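Local coordinates for C24 protein (Bizionia argentinensis JUB59, PDB 6OV6) that probably forms the receptor-binding tip of a bacteriophage long tail fibre, a three-chain assembly that binds manganese, at residues N30-E34 with Y58-V63; K39-C45 with W111-L117; S50-D54 with F66-T71; Q70-K76 with F102-S108; R196-V202 with R245-P251. All coordinates share one frame; numbering follows the deposited sequence.

Interaction 1: N30-E34 with Y58-V63; sequences NALGE and YINGEV
The ring of Y58 lies against the backbone of G33 and ends at the carboxylate of E34. G33 CA stands 3.5 Å from the ring centroid, 7° off the normal, a CH-pi contact over the face; glycine suits this place because no CB stands between main chain and ring. With its CG anti to the backbone N (chi1 177°), Y58 sends the ring across to segment 30-34. There its OH donates a very short hydrogen bond, 2.5 Å, to E34 OE2, in plane at the ring edge. The bend at chi2 of E34 brings OE2 to the hydroxyl, the carboxylate plane 68° from that of the ring. A water on E34 OE2 also bonds G61 N weakly. At the other end N30 OD1 accepts V63 N at 3.0 Å, nearly straight but tilted from the amide plane, and a water joins the same oxygen to V63 O; N30 ND2 is held by S27 O. Positive phi at N60 and G61 fits the type I' turn I59-E62. The contact thus sets the 3-10 segment following helix 19-27 against the hairpin of strands 51-59 and 62-70, with L32 meeting L32 of both other subunits.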
# COMPACT_ATOMS: atom_id res chain seq x y z
N ASN A 30 30.32 -38.02 -4.09
CA ASN A 30 30.06 -37.33 -5.36
C ASN A 30 28.62 -36.89 -5.42
O ASN A 30 28.36 -35.83 -5.98
CB ASN A 30 30.31 -38.25 -6.55
CG ASN A 30 31.76 -38.44 -6.83
OD1 ASN A 30 32.43 -37.52 -7.31
ND2 ASN A 30 32.28 -39.63 -6.51
N ALA A 31 27.69 -37.70 -4.84
CA ALA A 31 26.26 -37.36 -4.82
C ALA A 31 25.99 -35.99 -4.18
O ALA A 31 25.01 -35.35 -4.53
CB ALA A 31 25.44 -38.46 -4.14
N LEU A 32 26.88 -35.52 -3.29
CA LEU A 32 26.79 -34.20 -2.65
C LEU A 32 26.80 -33.05 -3.66
O LEU A 32 26.28 -31.97 -3.36
CB LEU A 32 27.81 -34.00 -1.51
CG LEU A 32 27.65 -34.93 -0.28
CD1 LEU A 32 28.89 -34.95 0.55
CD2 LEU A 32 26.45 -34.54 0.59
N GLY A 33 27.35 -33.30 -4.85
CA GLY A 33 27.29 -32.31 -5.93
C GLY A 33 25.87 -32.01 -6.37
O GLY A 33 25.58 -30.91 -6.84
N GLU A 34 24.93 -32.98 -6.15
CA GLU A 34 23.50 -32.78 -6.47
C GLU A 34 22.91 -31.62 -5.66
O GLU A 34 21.92 -31.04 -6.09
CB GLU A 34 22.65 -34.05 -6.21
CG GLU A 34 22.72 -35.08 -7.30
CD GLU A 34 22.58 -34.61 -8.74
OE1 GLU A 34 21.57 -33.97 -9.07
OE2 GLU A 34 23.45 -34.99 -9.54
N TYR A 58 30.94 -29.94 -11.13
CA TYR A 58 30.13 -31.15 -10.91
C TYR A 58 29.34 -31.42 -12.18
O TYR A 58 28.59 -30.55 -12.62
CB TYR A 58 29.18 -30.94 -9.74
CG TYR A 58 28.27 -32.13 -9.51
CD1 TYR A 58 28.78 -33.33 -9.01
CD2 TYR A 58 26.90 -32.05 -9.76
CE1 TYR A 58 27.94 -34.43 -8.79
CE2 TYR A 58 26.06 -33.13 -9.51
CZ TYR A 58 26.58 -34.32 -9.02
OH TYR A 58 25.76 -35.39 -8.76
N ILE A 59 29.55 -32.59 -12.81
CA ILE A 59 28.84 -32.96 -14.05
C ILE A 59 28.44 -34.39 -13.93
O ILE A 59 29.29 -35.24 -13.62
CB ILE A 59 29.68 -32.82 -15.37
CG1 ILE A 59 30.61 -31.62 -15.36
CG2 ILE A 59 28.78 -32.89 -16.64
CD1 ILE A 59 31.75 -31.69 -16.34
N ASN A 60 27.17 -34.68 -14.24
CA ASN A 60 26.61 -36.03 -14.30
C ASN A 60 27.11 -36.98 -13.21
O ASN A 60 27.71 -38.03 -13.50
CB ASN A 60 26.85 -36.61 -15.70
CG ASN A 60 26.23 -35.81 -16.83
OD1 ASN A 60 25.26 -35.07 -16.65
ND2 ASN A 60 26.81 -35.93 -17.99
N GLY A 61 26.88 -36.58 -11.96
CA GLY A 61 27.20 -37.39 -10.80
C GLY A 61 28.65 -37.42 -10.37
O GLY A 61 28.97 -38.14 -9.43
N GLU A 62 29.55 -36.66 -11.04
CA GLU A 62 30.97 -36.66 -10.64
C GLU A 62 31.47 -35.28 -10.32
O GLU A 62 31.23 -34.34 -11.09
CB GLU A 62 31.87 -37.25 -11.75
CG GLU A 62 31.53 -38.65 -12.20
CD GLU A 62 32.55 -39.18 -13.18
OE1 GLU A 62 32.27 -39.17 -14.40
OE2 GLU A 62 33.70 -39.45 -12.75
N VAL A 63 32.28 -35.19 -9.26
CA VAL A 63 32.96 -33.96 -8.86
C VAL A 63 34.34 -34.02 -9.56
O VAL A 63 35.06 -35.01 -9.39
CB VAL A 63 33.10 -33.84 -7.32
CG1 VAL A 63 33.91 -32.61 -6.92
CG2 VAL A 63 31.74 -33.85 -6.62
O HOH W 1 34.72 -37.75 -8.45
O HOH W 2 24.37 -34.87 -12.03

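Interaction 2: K39-C45 with W111-L117; sequences KAIIKGC and WAEFAKL
Strand 40-42 pairs in parallel with the short, weakly bonded strand about 115-116, I41 N reaching A115 O at 2.9 Å and A115 N reaching K39 O at 3.1 Å. This pairing adds an edge to a mixed beta sheet, just where K39 and A40 both face Y58 in a G1 beta bulge. The ring of F114 is sandwiched: K39 CB stands over the centre of one face, 3.9 Å from the centroid, while W111 CZ3 lies over the opposite face toward the rim. Lysine suits this spot because its aliphatic part covers the ring and its ammonium group reaches on to E113. Extended beyond CG, the K39 chain runs beside E113, pointing the same way, and NZ forms a salt bridge of 2.8 Å with E113 OE1. Deeper in, I41 crosses W111 at about a right angle, CD1 resting 3.9 Å from W111 CZ2, and C45 CB meets the edge of the same indole. A40 CB and L117 CD1 add a small apolar contact. K43 turns instead to E34 of the third subunit. K116, bent at chi2 and chi4, folds back over I41 CG2 until its NZ donates to G44 O at 3.0 Å, in the carbonyl plane and on a lone pair.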
# COMPACT_ATOMS: atom_id res chain seq x y z
N LYS A 39 26.06 -29.50 -13.58
CA LYS A 39 26.85 -28.45 -14.25
C LYS A 39 27.08 -27.23 -13.38
O LYS A 39 27.06 -26.09 -13.84
CB LYS A 39 26.30 -28.09 -15.67
CG LYS A 39 26.37 -29.26 -16.63
CD LYS A 39 25.56 -28.99 -17.90
CE LYS A 39 25.36 -30.27 -18.68
NZ LYS A 39 24.44 -30.06 -19.83
N ALA A 40 27.39 -27.49 -12.11
CA ALA A 40 27.67 -26.42 -11.18
C ALA A 40 29.16 -26.20 -11.14
O ALA A 40 29.96 -27.15 -11.25
CB ALA A 40 27.19 -26.80 -9.80
N ILE A 41 29.52 -24.94 -10.93
CA ILE A 41 30.87 -24.53 -10.60
C ILE A 41 30.84 -24.60 -9.06
O ILE A 41 30.11 -23.84 -8.42
CB ILE A 41 31.23 -23.12 -11.11
CG1 ILE A 41 31.30 -23.09 -12.66
CG2 ILE A 41 32.57 -22.68 -10.44
CD1 ILE A 41 31.40 -21.71 -13.29
N ILE A 42 31.60 -25.54 -8.49
CA ILE A 42 31.64 -25.75 -7.05
C ILE A 42 32.57 -24.72 -6.40
O ILE A 42 32.23 -24.12 -5.38
CB ILE A 42 32.08 -27.22 -6.72
CG1 ILE A 42 31.17 -28.30 -7.37
CG2 ILE A 42 32.29 -27.43 -5.19
CD1 ILE A 42 29.70 -28.39 -6.89
N LYS A 43 33.76 -24.54 -7.00
CA LYS A 43 34.79 -23.66 -6.50
C LYS A 43 35.63 -23.13 -7.67
O LYS A 43 35.81 -23.83 -8.66
CB LYS A 43 35.67 -24.47 -5.52
CG LYS A 43 36.64 -23.64 -4.68
CD LYS A 43 37.52 -24.56 -3.83
CE LYS A 43 38.64 -23.79 -3.16
NZ LYS A 43 38.13 -22.81 -2.16
N GLY A 44 36.14 -21.90 -7.53
CA GLY A 44 37.02 -21.27 -8.51
C GLY A 44 36.35 -20.99 -9.84
O GLY A 44 35.18 -20.59 -9.87
N CYS A 45 37.09 -21.23 -10.95
CA CYS A 45 36.61 -20.95 -12.32
C CYS A 45 36.15 -19.50 -12.47
O CYS A 45 35.09 -19.23 -13.04
CB CYS A 45 35.54 -21.95 -12.76
SG CYS A 45 35.93 -23.66 -12.34
N TRP A 111 30.07 -24.28 -22.10
CA TRP A 111 30.50 -23.72 -20.81
C TRP A 111 29.45 -22.78 -20.19
O TRP A 111 29.37 -22.71 -18.98
CB TRP A 111 31.86 -23.02 -20.95
CG TRP A 111 32.45 -22.41 -19.71
CD1 TRP A 111 32.88 -21.12 -19.55
CD2 TRP A 111 32.74 -23.08 -18.46
NE1 TRP A 111 33.42 -20.95 -18.30
CE2 TRP A 111 33.34 -22.13 -17.61
CE3 TRP A 111 32.53 -24.39 -17.98
CZ2 TRP A 111 33.74 -22.44 -16.30
CZ3 TRP A 111 32.98 -24.71 -16.71
CH2 TRP A 111 33.58 -23.74 -15.88
N ALA A 112 28.63 -22.11 -21.02
CA ALA A 112 27.57 -21.20 -20.57
C ALA A 112 26.48 -21.93 -19.74
O ALA A 112 25.75 -21.30 -18.98
CB ALA A 112 26.93 -20.50 -21.76
N GLU A 113 26.42 -23.27 -19.87
CA GLU A 113 25.48 -24.11 -19.10
C GLU A 113 25.96 -24.32 -17.64
O GLU A 113 25.18 -24.80 -16.81
CB GLU A 113 25.28 -25.45 -19.80
CG GLU A 113 24.44 -25.35 -21.06
CD GLU A 113 24.30 -26.63 -21.86
OE1 GLU A 113 24.59 -27.72 -21.31
OE2 GLU A 113 23.86 -26.54 -23.03
N PHE A 114 27.22 -23.96 -17.34
CA PHE A 114 27.79 -24.06 -16.01
C PHE A 114 27.48 -22.80 -15.24
O PHE A 114 27.65 -21.69 -15.75
CB PHE A 114 29.30 -24.36 -16.04
CG PHE A 114 29.60 -25.79 -16.41
CD1 PHE A 114 30.05 -26.69 -15.45
CD2 PHE A 114 29.47 -26.23 -17.72
CE1 PHE A 114 30.33 -28.01 -15.80
CE2 PHE A 114 29.76 -27.54 -18.07
CZ PHE A 114 30.21 -28.42 -17.11
N ALA A 115 26.97 -22.97 -14.03
CA ALA A 115 26.56 -21.84 -13.20
C ALA A 115 27.39 -21.69 -11.93
O ALA A 115 27.72 -22.66 -11.27
CB ALA A 115 25.09 -21.94 -12.85
N LYS A 116 27.71 -20.44 -11.60
CA LYS A 116 28.41 -20.12 -10.36
C LYS A 116 27.30 -20.08 -9.29
O LYS A 116 26.16 -19.74 -9.61
CB LYS A 116 29.09 -18.74 -10.50
CG LYS A 116 30.26 -18.52 -9.53
CD LYS A 116 31.59 -18.92 -10.15
CE LYS A 116 32.73 -18.63 -9.22
NZ LYS A 116 32.90 -19.68 -8.19
N LEU A 117 27.61 -20.45 -8.06
CA LEU A 117 26.56 -20.48 -7.04
C LEU A 117 26.69 -19.44 -5.96
O LEU A 117 27.79 -18.97 -5.67
CB LEU A 117 26.54 -21.86 -6.37
CG LEU A 117 26.57 -23.07 -7.30
CD1 LEU A 117 27.13 -24.26 -6.59
CD2 LEU A 117 25.20 -23.31 -7.94
O HOH W 3 30.26 -21.26 -7.70

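Interaction 3: S50-D54 with F66-T71; sequences STTTD and FVGGQT
This is an antiparallel beta contact at the surface, joining the ends of the hairpin strands 51-59 and 62-70 that lie far from their connecting turn. T52 and G69 form the hydrogen-bonded pair, with T52 N to G69 O and G69 N to T52 O both 2.9 Å; T51 and Q70 form the non-hydrogen-bonded pair beside it. Threonine suits the strand while offering a hydroxyl: T52 OG1 and T71 OG1 share a 2.7 Å hydrogen bond, their side chains crossing at about a right angle. Bent at chi2, Q70 brings OE1 back to accept from S50 OG at 2.9 Å, and S50 O takes T71 N. T52 CG2 points instead to the ring of F66, which also packs on C45 and F102. T53 O, buried here without a polar partner, faces the edge of that ring. G68 brings its CA within 3.3 Å of T52 O, a closeness that suits glycine, and its N donates to D54 OD1 at 2.6 Å, on the anti side and 20° out of the carboxylate plane.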
# COMPACT_ATOMS: atom_id res chain seq x y z
N SER A 50 40.65 -12.59 -20.46
CA SER A 50 40.53 -13.66 -21.45
C SER A 50 40.74 -15.07 -20.80
O SER A 50 40.58 -16.08 -21.47
CB SER A 50 41.54 -13.44 -22.57
OG SER A 50 42.86 -13.62 -22.10
N THR A 51 41.09 -15.08 -19.49
CA THR A 51 41.40 -16.23 -18.64
C THR A 51 40.24 -16.64 -17.67
O THR A 51 39.41 -15.82 -17.26
CB THR A 51 42.72 -15.89 -17.89
OG1 THR A 51 43.78 -15.88 -18.85
CG2 THR A 51 43.07 -16.83 -16.74
N THR A 52 40.20 -17.95 -17.35
CA THR A 52 39.32 -18.56 -16.34
C THR A 52 40.28 -19.34 -15.45
O THR A 52 41.10 -20.12 -15.96
CB THR A 52 38.24 -19.47 -16.96
OG1 THR A 52 37.44 -18.72 -17.86
CG2 THR A 52 37.33 -20.10 -15.90
N THR A 53 40.20 -19.13 -14.13
CA THR A 53 41.05 -19.84 -13.18
C THR A 53 40.64 -21.31 -13.09
O THR A 53 39.57 -21.70 -13.55
CB THR A 53 40.96 -19.19 -11.78
OG1 THR A 53 39.60 -19.24 -11.31
CG2 THR A 53 41.49 -17.75 -11.75
N ASP A 54 41.51 -22.11 -12.49
CA ASP A 54 41.27 -23.51 -12.18
C ASP A 54 40.17 -23.56 -11.12
O ASP A 54 39.86 -22.56 -10.47
CB ASP A 54 42.55 -24.15 -11.63
CG ASP A 54 43.63 -24.41 -12.66
OD1 ASP A 54 43.35 -24.25 -13.87
OD2 ASP A 54 44.74 -24.81 -12.26
N PHE A 66 38.83 -28.79 -12.29
CA PHE A 66 38.70 -28.04 -13.53
C PHE A 66 40.03 -27.36 -13.78
O PHE A 66 40.56 -26.68 -12.89
CB PHE A 66 37.57 -27.00 -13.46
CG PHE A 66 37.44 -26.17 -14.72
CD1 PHE A 66 36.70 -26.64 -15.80
CD2 PHE A 66 38.07 -24.94 -14.84
CE1 PHE A 66 36.58 -25.89 -16.98
CE2 PHE A 66 37.93 -24.17 -16.01
CZ PHE A 66 37.19 -24.65 -17.07
N VAL A 67 40.56 -27.55 -15.00
CA VAL A 67 41.81 -26.91 -15.41
C VAL A 67 41.44 -25.73 -16.32
O VAL A 67 40.89 -25.92 -17.40
CB VAL A 67 42.82 -27.90 -16.07
CG1 VAL A 67 44.06 -27.15 -16.63
CG2 VAL A 67 43.25 -28.97 -15.08
N GLY A 68 41.68 -24.52 -15.83
CA GLY A 68 41.39 -23.31 -16.57
C GLY A 68 42.44 -22.96 -17.60
O GLY A 68 43.28 -23.80 -17.96
N GLY A 69 42.38 -21.73 -18.06
CA GLY A 69 43.26 -21.16 -19.08
C GLY A 69 42.47 -20.16 -19.89
O GLY A 69 41.55 -19.54 -19.35
N GLN A 70 42.77 -20.04 -21.20
CA GLN A 70 42.04 -19.13 -22.10
C GLN A 70 40.58 -19.58 -22.23
O GLN A 70 40.32 -20.71 -22.64
CB GLN A 70 42.71 -19.05 -23.50
CG GLN A 70 44.04 -18.28 -23.53
CD GLN A 70 43.93 -16.81 -23.16
OE1 GLN A 70 43.16 -16.04 -23.75
NE2 GLN A 70 44.74 -16.40 -22.19
N THR A 71 39.65 -18.71 -21.84
CA THR A 71 38.20 -18.98 -21.89
C THR A 71 37.78 -19.38 -23.29
O THR A 71 38.12 -18.68 -24.25
CB THR A 71 37.40 -17.78 -21.37
OG1 THR A 71 37.96 -17.35 -20.14
CG2 THR A 71 35.90 -18.08 -21.20

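Interaction 4: Q70-K76 with F102-S108; sequences QTQSRVK and FASGTGS
V75 and F102 face each other as an antiparallel non-hydrogen-bonded pair, their CA atoms 4.2 Å apart, and beyond them A103 N donates to R74 O from well above the carbonyl plane. The second segment then leaves the strand and returns through a type II turn, G105-S108, in which G107 takes the positive phi that favours glycine. The ring of F102 lies against the backbone of T71 and Q72, with T71 CA and Q72 N over one face toward the rim and R74 O at the edge. V75 CG1 touches F102 CD1 at 3.6 Å. R74, bent at chi3, grips S108 side-on, NE to OG at 2.7 Å in the guanidinium plane and NH2 to S108 O at 3.0 Å. The serine hydroxyl donates its own hydrogen bond to G105 O at 2.7 Å, on a lone pair; G105 O also takes S108 N, the bond that closes the turn. Lysine suits K76 because its chain packs CD on A103 CB and still brings one ammonium to two carbonyls, NZ donating to T106 O at 2.7 Å and S104 O at 3.1 Å. Strand 74-81 runs between strands 96-102 and 109-110, while the F102 ring meets F66 and W111 edge-to-face.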
# COMPACT_ATOMS: atom_id res chain seq x y z
N GLN A 70 42.77 -20.04 -21.20
CA GLN A 70 42.04 -19.13 -22.10
C GLN A 70 40.58 -19.58 -22.23
O GLN A 70 40.32 -20.71 -22.64
CB GLN A 70 42.71 -19.05 -23.50
CG GLN A 70 44.04 -18.28 -23.53
CD GLN A 70 43.93 -16.81 -23.16
OE1 GLN A 70 43.16 -16.04 -23.75
NE2 GLN A 70 44.74 -16.40 -22.19
N THR A 71 39.65 -18.71 -21.84
CA THR A 71 38.20 -18.98 -21.89
C THR A 71 37.78 -19.38 -23.29
O THR A 71 38.12 -18.68 -24.25
CB THR A 71 37.40 -17.78 -21.37
OG1 THR A 71 37.96 -17.35 -20.14
CG2 THR A 71 35.90 -18.08 -21.20
N GLN A 72 37.07 -20.51 -23.38
CA GLN A 72 36.51 -21.09 -24.60
C GLN A 72 35.01 -21.29 -24.39
O GLN A 72 34.53 -21.17 -23.26
CB GLN A 72 37.19 -22.43 -24.95
CG GLN A 72 38.59 -22.31 -25.54
CD GLN A 72 39.12 -23.65 -26.01
OE1 GLN A 72 38.45 -24.40 -26.74
NE2 GLN A 72 40.33 -23.98 -25.61
N SER A 73 34.28 -21.57 -25.46
CA SER A 73 32.83 -21.75 -25.38
C SER A 73 32.42 -23.13 -24.89
O SER A 73 31.28 -23.30 -24.47
CB SER A 73 32.16 -21.43 -26.72
OG SER A 73 32.64 -22.25 -27.77
N ARG A 74 33.34 -24.11 -24.95
CA ARG A 74 33.06 -25.50 -24.55
C ARG A 74 34.09 -26.10 -23.62
O ARG A 74 35.25 -25.71 -23.62
CB ARG A 74 32.80 -26.42 -25.76
CG ARG A 74 31.72 -25.89 -26.71
CD ARG A 74 31.38 -26.83 -27.84
NE ARG A 74 30.50 -27.91 -27.40
CZ ARG A 74 29.17 -27.81 -27.31
NH1 ARG A 74 28.57 -26.66 -27.59
NH2 ARG A 74 28.45 -28.84 -26.90
N VAL A 75 33.64 -27.09 -22.82
CA VAL A 75 34.48 -27.84 -21.89
C VAL A 75 34.26 -29.32 -22.12
O VAL A 75 33.23 -29.73 -22.66
CB VAL A 75 34.32 -27.45 -20.38
CG1 VAL A 75 34.76 -26.01 -20.13
CG2 VAL A 75 32.89 -27.69 -19.85
N LYS A 76 35.20 -30.14 -21.66
CA LYS A 76 35.03 -31.58 -21.76
C LYS A 76 35.78 -32.30 -20.67
O LYS A 76 36.72 -31.75 -20.11
CB LYS A 76 35.25 -32.14 -23.18
CG LYS A 76 36.57 -32.80 -23.48
CD LYS A 76 36.79 -33.02 -24.97
CE LYS A 76 35.95 -34.11 -25.57
NZ LYS A 76 36.24 -34.26 -27.03
N PHE A 102 38.81 -26.63 -20.87
CA PHE A 102 38.28 -26.07 -22.10
C PHE A 102 38.74 -26.97 -23.23
O PHE A 102 39.92 -27.35 -23.30
CB PHE A 102 38.76 -24.63 -22.32
CG PHE A 102 38.20 -23.65 -21.32
CD1 PHE A 102 36.84 -23.35 -21.32
CD2 PHE A 102 39.02 -23.03 -20.40
CE1 PHE A 102 36.31 -22.43 -20.39
CE2 PHE A 102 38.50 -22.11 -19.49
CZ PHE A 102 37.15 -21.81 -19.50
N ALA A 103 37.79 -27.39 -24.05
CA ALA A 103 38.00 -28.31 -25.15
C ALA A 103 36.83 -28.28 -26.09
O ALA A 103 35.91 -27.49 -25.90
CB ALA A 103 38.27 -29.73 -24.63
N SER A 104 36.89 -29.05 -27.17
CA SER A 104 35.82 -29.03 -28.17
C SER A 104 35.62 -30.44 -28.72
O SER A 104 36.30 -31.37 -28.28
CB SER A 104 36.16 -28.02 -29.27
OG SER A 104 37.53 -28.13 -29.64
N GLY A 105 34.69 -30.59 -29.66
CA GLY A 105 34.41 -31.88 -30.29
C GLY A 105 33.44 -32.75 -29.52
O GLY A 105 32.80 -32.29 -28.57
N THR A 106 33.33 -34.02 -29.93
CA THR A 106 32.45 -35.05 -29.35
C THR A 106 32.62 -35.13 -27.83
O THR A 106 33.74 -35.30 -27.36
CB THR A 106 32.68 -36.40 -30.07
OG1 THR A 106 32.30 -36.22 -31.44
CG2 THR A 106 31.89 -37.56 -29.46
N GLY A 107 31.52 -34.98 -27.10
CA GLY A 107 31.54 -35.04 -25.65
C GLY A 107 31.67 -33.70 -24.96
O GLY A 107 31.40 -33.61 -23.76
N SER A 108 32.04 -32.62 -25.72
CA SER A 108 32.14 -31.29 -25.14
C SER A 108 30.75 -30.72 -24.80
O SER A 108 29.75 -31.08 -25.42
CB SER A 108 32.95 -30.33 -26.01
OG SER A 108 32.26 -30.00 -27.20
O HOH W 4 39.26 -26.38 -28.46
O HOH W 5 35.80 -24.95 -26.58

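Interaction 5: R196-V202 with R245-P251; sequences RSINVTV and RTLTSTP
The flat amide of N199 meets T248 through its oxygen: OD1 accepts T248 OG1 at 2.7 Å, the donor tilted 29° from the amide plane. No ring stacks between these segments; the guanidinium of R245 leads away to the third subunit, making a cation-pi contact with its W207 and bonding its D205 O through NH1. S197 OG stands over one face of the P251 ring, 3.5 Å from P251 N. Strands 199-202 and 245-248 form a two-stranded antiparallel ribbon, V200 and V202 in hydrogen-bonded pairs with L247 and R245. The N199 face is threonine-rich: T201 OG1 and T246 OG1 share a 3.0 Å hydrogen bond. On the other face V202 CG2 packs on L247 CD1 at 3.7 Å, and both valines also touch L247 of the second subunit. S249 turns its hydroxyl between backbone N and carbonyl carbon (chi1 80°), where OG accepts I198 N at 2.9 Å and donates to T250 O. The side chain of R196 lies about 6 Å from the manganese bound by H252 and H254. Hydroxyls and the N199 amide on one face, and V200, V202 and L247 on the other, imply a ribbon whose apolar side is completed by trimer assembly.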
# COMPACT_ATOMS: atom_id res chain seq x y z
N ARG A 196 -24.12 36.00 4.19
CA ARG A 196 -24.32 37.09 3.23
C ARG A 196 -25.68 37.74 3.42
O ARG A 196 -26.63 37.10 3.87
CB ARG A 196 -24.20 36.60 1.78
CG ARG A 196 -22.90 35.84 1.45
CD ARG A 196 -21.81 36.72 0.85
NE ARG A 196 -20.54 35.99 0.67
CZ ARG A 196 -20.10 35.52 -0.49
NH1 ARG A 196 -20.79 35.72 -1.61
NH2 ARG A 196 -18.95 34.86 -0.55
N SER A 197 -25.73 39.05 3.08
CA SER A 197 -26.95 39.88 3.08
C SER A 197 -27.27 40.20 1.63
O SER A 197 -26.38 40.21 0.79
CB SER A 197 -26.71 41.20 3.81
OG SER A 197 -26.79 41.01 5.21
N ILE A 198 -28.54 40.49 1.34
CA ILE A 198 -28.96 40.90 0.02
C ILE A 198 -29.57 42.29 0.15
O ILE A 198 -29.90 42.71 1.26
CB ILE A 198 -29.89 39.89 -0.73
CG1 ILE A 198 -31.16 39.50 0.06
CG2 ILE A 198 -29.13 38.65 -1.25
CD1 ILE A 198 -32.36 40.45 -0.10
N ASN A 199 -29.70 42.99 -0.97
CA ASN A 199 -30.38 44.29 -1.03
C ASN A 199 -31.62 44.12 -1.87
O ASN A 199 -31.62 43.35 -2.83
CB ASN A 199 -29.50 45.38 -1.65
CG ASN A 199 -28.49 46.02 -0.71
OD1 ASN A 199 -28.49 45.80 0.51
ND2 ASN A 199 -27.71 46.93 -1.24
N VAL A 200 -32.69 44.85 -1.52
CA VAL A 200 -33.93 44.85 -2.28
C VAL A 200 -34.43 46.29 -2.35
O VAL A 200 -34.22 47.05 -1.41
CB VAL A 200 -34.96 43.82 -1.70
CG1 VAL A 200 -35.52 44.24 -0.33
CG2 VAL A 200 -36.06 43.53 -2.68
N THR A 201 -35.02 46.69 -3.48
CA THR A 201 -35.57 48.05 -3.65
C THR A 201 -37.08 47.98 -3.66
O THR A 201 -37.65 47.34 -4.54
CB THR A 201 -35.01 48.74 -4.90
OG1 THR A 201 -33.58 48.79 -4.78
CG2 THR A 201 -35.57 50.18 -5.09
N VAL A 202 -37.71 48.65 -2.70
CA VAL A 202 -39.18 48.65 -2.61
C VAL A 202 -39.65 49.86 -3.42
O VAL A 202 -39.29 50.99 -3.07
CB VAL A 202 -39.73 48.66 -1.15
CG1 VAL A 202 -41.26 48.54 -1.15
CG2 VAL A 202 -39.09 47.54 -0.33
N ARG A 245 -37.34 52.71 -1.91
CA ARG A 245 -36.53 52.39 -0.71
C ARG A 245 -35.60 51.20 -0.92
O ARG A 245 -36.09 50.08 -1.08
CB ARG A 245 -37.43 52.13 0.51
CG ARG A 245 -38.48 53.21 0.78
CD ARG A 245 -37.91 54.59 1.06
NE ARG A 245 -37.14 54.65 2.30
CZ ARG A 245 -37.67 54.65 3.52
NH1 ARG A 245 -38.99 54.58 3.67
NH2 ARG A 245 -36.90 54.72 4.59
N THR A 246 -34.28 51.42 -0.86
CA THR A 246 -33.29 50.33 -0.99
C THR A 246 -32.94 49.83 0.41
O THR A 246 -32.48 50.60 1.25
CB THR A 246 -32.08 50.71 -1.84
OG1 THR A 246 -32.55 51.03 -3.15
CG2 THR A 246 -31.07 49.55 -1.97
N LEU A 247 -33.22 48.55 0.66
CA LEU A 247 -33.06 47.98 1.99
C LEU A 247 -32.04 46.86 2.02
O LEU A 247 -31.87 46.18 1.02
CB LEU A 247 -34.43 47.41 2.44
CG LEU A 247 -35.66 48.36 2.33
CD1 LEU A 247 -36.93 47.60 2.63
CD2 LEU A 247 -35.51 49.56 3.25
N THR A 248 -31.40 46.64 3.18
CA THR A 248 -30.45 45.54 3.36
C THR A 248 -31.06 44.51 4.29
O THR A 248 -31.58 44.86 5.36
CB THR A 248 -29.07 46.01 3.88
OG1 THR A 248 -28.59 47.01 2.96
CG2 THR A 248 -28.05 44.83 4.01
N SER A 249 -30.99 43.25 3.89
CA SER A 249 -31.51 42.14 4.67
C SER A 249 -30.60 41.81 5.83
O SER A 249 -29.47 42.31 5.94
CB SER A 249 -31.65 40.91 3.78
OG SER A 249 -30.41 40.24 3.58
N THR A 250 -31.10 40.95 6.71
CA THR A 250 -30.37 40.34 7.80
C THR A 250 -29.42 39.30 7.13
O THR A 250 -29.79 38.76 6.08
CB THR A 250 -31.34 39.60 8.72
OG1 THR A 250 -32.06 38.64 7.94
CG2 THR A 250 -32.30 40.55 9.45
N PRO A 251 -28.23 39.01 7.70
CA PRO A 251 -27.35 37.99 7.07
C PRO A 251 -27.93 36.59 7.14
O PRO A 251 -28.79 36.30 7.96
CB PRO A 251 -26.04 38.05 7.89
CG PRO A 251 -26.18 39.25 8.80
CD PRO A 251 -27.66 39.53 8.97

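In the fold
Interactions 1 to 4 cluster in one domain, and interaction 5 stands about 100 Å from interaction 1, centre to centre, along the fibre. Interactions 1, 2 and 5 are partly buried and touch other subunits; interactions 3 and 4 lie at the surface, where no other chain meets them. Interactions 1 and 3 hold opposite ends of the same hairpin. Interactions 3 and 4 share Q70 and T71 and, with interaction 2, meet around a common aromatic group of F66, F102 and W111. Interaction 4 joins a buried phenylalanine to charged side chains that bond loop carbonyls and a serine. Interaction 2 mixes apolar packing with a salt bridge, whereas interaction 5 is chiefly backbone pairing completed by neighbouring subunits.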